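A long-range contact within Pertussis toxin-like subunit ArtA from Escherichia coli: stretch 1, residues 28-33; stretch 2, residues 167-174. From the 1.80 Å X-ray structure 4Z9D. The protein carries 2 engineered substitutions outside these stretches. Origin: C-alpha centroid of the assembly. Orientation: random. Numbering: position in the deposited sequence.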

# COMPACT_ATOMS: atom_id res chain seq x y z
N PHE A 28 8.56 1.04 -13.16
CA PHE A 28 8.91 -0.38 -13.25
C PHE A 28 10.16 -0.72 -12.44
O PHE A 28 10.73 -1.79 -12.60
CB PHE A 28 9.13 -0.77 -14.72
CG PHE A 28 7.91 -0.59 -15.57
CD1 PHE A 28 6.95 -1.58 -15.66
CD2 PHE A 28 7.70 0.60 -16.26
CE1 PHE A 28 5.81 -1.41 -16.43
CE2 PHE A 28 6.57 0.79 -17.03
CZ PHE A 28 5.62 -0.21 -17.12
N ASN A 29 10.57 0.19 -11.56
CA ASN A 29 11.75 0.01 -10.71
C ASN A 29 11.50 -0.98 -9.58
O ASN A 29 10.83 -0.65 -8.60
CB ASN A 29 12.18 1.37 -10.13
CG ASN A 29 13.37 1.27 -9.17
OD1 ASN A 29 13.93 0.19 -8.93
ND2 ASN A 29 13.76 2.42 -8.61
N ARG A 30 12.08 -2.18 -9.69
CA ARG A 30 11.88 -3.21 -8.66
C ARG A 30 12.96 -3.26 -7.58
O ARG A 30 13.26 -4.33 -7.04
CB ARG A 30 11.73 -4.59 -9.34
CG ARG A 30 10.36 -4.79 -9.97
CD ARG A 30 10.19 -6.13 -10.69
NE ARG A 30 8.91 -6.14 -11.40
CZ ARG A 30 7.97 -7.07 -11.25
NH1 ARG A 30 6.85 -6.97 -11.94
NH2 ARG A 30 8.15 -8.09 -10.42
N ASN A 31 13.55 -2.11 -7.25
CA ASN A 31 14.42 -2.02 -6.08
C ASN A 31 13.54 -1.90 -4.84
O ASN A 31 13.03 -0.81 -4.55
CB ASN A 31 15.37 -0.82 -6.18
CG ASN A 31 16.40 -0.77 -5.04
OD1 ASN A 31 16.08 -1.05 -3.89
ND2 ASN A 31 17.64 -0.44 -5.38
N LEU A 32 13.35 -3.02 -4.14
CA LEU A 32 12.41 -3.06 -3.02
C LEU A 32 12.85 -2.16 -1.86
O LEU A 32 12.02 -1.49 -1.26
CB LEU A 32 12.23 -4.50 -2.52
CG LEU A 32 11.17 -4.76 -1.44
CD1 LEU A 32 9.77 -4.41 -1.95
CD2 LEU A 32 11.20 -6.20 -0.97
N GLN A 33 14.14 -2.12 -1.55
CA GLN A 33 14.59 -1.28 -0.44
C GLN A 33 14.32 0.20 -0.71
O GLN A 33 13.94 0.94 0.19
CB GLN A 33 16.07 -1.51 -0.15
CG GLN A 33 16.44 -0.99 1.24
CD GLN A 33 17.67 -1.67 1.81
OE1 GLN A 33 18.20 -1.25 2.85
NE2 GLN A 33 18.13 -2.70 1.13
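Stretch 2 167-174: VIPQLVVP

Stretch 2 crosses the contact as an irregular, mostly extended segment without regular secondary structure, broken at Gln170, where phi/psi of 58/35 puts a left-handed turn in the chain. Ile168 and Pro169 come before that turn, and from Leu171 onward the backbone is extended again. The register is short: Arg30 CA lies 5.1 Å from Leu171 CA, and Asn31 CA lies 4.7 Å from Val172 CA, so the two chains advance in the same sense over this pair.

A nearly straight hydrogen bond fixes the register, from Val172 N to Arg30 O at 3.1 Å. Beside it, a water joins the same Val172 to Leu32, accepting from Leu32 N at 2.8 Å and donating to Val172 O, also at 2.8 Å.

Arg30 contributes most of the covered surface in stretch 1. Its CA-to-CB bond points toward stretch 2, and chi1 m followed by chi2 and chi3 both t carries an extended chain past the Gln170 carbonyl, with CD 3.3 Å from Gln170 O. The reach ends in a hydrogen bond from NH2 to Pro169 O, 2.9 Å, near the guanidinium plane. Gln170 OE1 lies over one face, 3.5 Å from Arg30 NH2, but the angle is too poor for a hydrogen bond.

Val172, chi1 t, points toward stretch 1 and sets its CG2 3.8 Å from Asn31 N. Asn31 N donates to Asn29 OD1 at 2.9 Å, so Asn29, also t, braces the loop from within while Asn31 caps the helix that follows. Pro174 CG reaches Asn31 ND2 at 3.9 Å.

Leu32, t/p, supplies the apolar side: its CD1 meets Ile168 CD1 at 4.1 Å, and its CB meets Leu171 CD2 at 4.1 Å. Leu171 starts sideways, yet its m/t rotamer brings CD2 to 3.6 Å from Arg30 O.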

# COMPACT_ATOMS: atom_id res chain seq x y z
N VAL A 167 8.84 -15.08 -3.31
CA VAL A 167 9.71 -13.93 -3.56
C VAL A 167 9.23 -13.14 -4.76
O VAL A 167 8.77 -13.71 -5.74
CB VAL A 167 11.17 -14.40 -3.78
CG1 VAL A 167 12.11 -13.21 -4.10
CG2 VAL A 167 11.65 -15.17 -2.55
N ILE A 168 9.30 -11.82 -4.68
CA ILE A 168 9.00 -10.98 -5.83
C ILE A 168 9.99 -11.23 -6.98
O ILE A 168 11.20 -11.15 -6.79
CB ILE A 168 9.05 -9.50 -5.46
CG1 ILE A 168 8.04 -9.18 -4.36
CG2 ILE A 168 8.87 -8.63 -6.69
CD1 ILE A 168 8.30 -7.82 -3.71
N PRO A 169 9.47 -11.57 -8.17
CA PRO A 169 10.35 -11.85 -9.31
C PRO A 169 11.01 -10.59 -9.84
O PRO A 169 10.52 -9.48 -9.61
CB PRO A 169 9.41 -12.47 -10.36
CG PRO A 169 8.04 -12.21 -9.90
CD PRO A 169 8.07 -11.94 -8.43
N GLN A 170 12.13 -10.77 -10.52
CA GLN A 170 12.83 -9.69 -11.21
C GLN A 170 13.22 -8.54 -10.26
O GLN A 170 13.22 -7.37 -10.66
CB GLN A 170 11.97 -9.15 -12.36
CG GLN A 170 11.68 -10.18 -13.47
CD GLN A 170 10.27 -10.76 -13.43
OE1 GLN A 170 9.32 -10.08 -13.04
NE2 GLN A 170 10.13 -12.02 -13.84
N LEU A 171 13.57 -8.87 -9.02
CA LEU A 171 14.03 -7.85 -8.08
C LEU A 171 15.36 -7.23 -8.54
O LEU A 171 16.20 -7.91 -9.12
CB LEU A 171 14.20 -8.43 -6.67
CG LEU A 171 12.93 -8.68 -5.84
CD1 LEU A 171 13.26 -9.48 -4.59
CD2 LEU A 171 12.29 -7.35 -5.44
N VAL A 172 15.55 -5.95 -8.24
CA VAL A 172 16.85 -5.32 -8.45
C VAL A 172 17.75 -5.58 -7.23
O VAL A 172 17.37 -5.30 -6.11
CB VAL A 172 16.72 -3.81 -8.68
CG1 VAL A 172 18.10 -3.21 -8.91
CG2 VAL A 172 15.84 -3.54 -9.88
N VAL A 173 18.93 -6.13 -7.48
CA VAL A 173 19.89 -6.44 -6.44
C VAL A 173 21.18 -5.76 -6.81
O VAL A 173 21.96 -6.29 -7.61
CB VAL A 173 20.12 -7.96 -6.31
CG1 VAL A 173 21.13 -8.25 -5.19
CG2 VAL A 173 18.82 -8.68 -6.03
N PRO A 174 21.42 -4.57 -6.25
CA PRO A 174 22.60 -3.76 -6.58
C PRO A 174 23.91 -4.43 -6.19
O PRO A 174 23.95 -4.99 -5.10
CB PRO A 174 22.39 -2.47 -5.77
CG PRO A 174 20.95 -2.51 -5.31
CD PRO A 174 20.62 -3.96 -5.18
O HOH W 1 15.35 -4.98 -4.24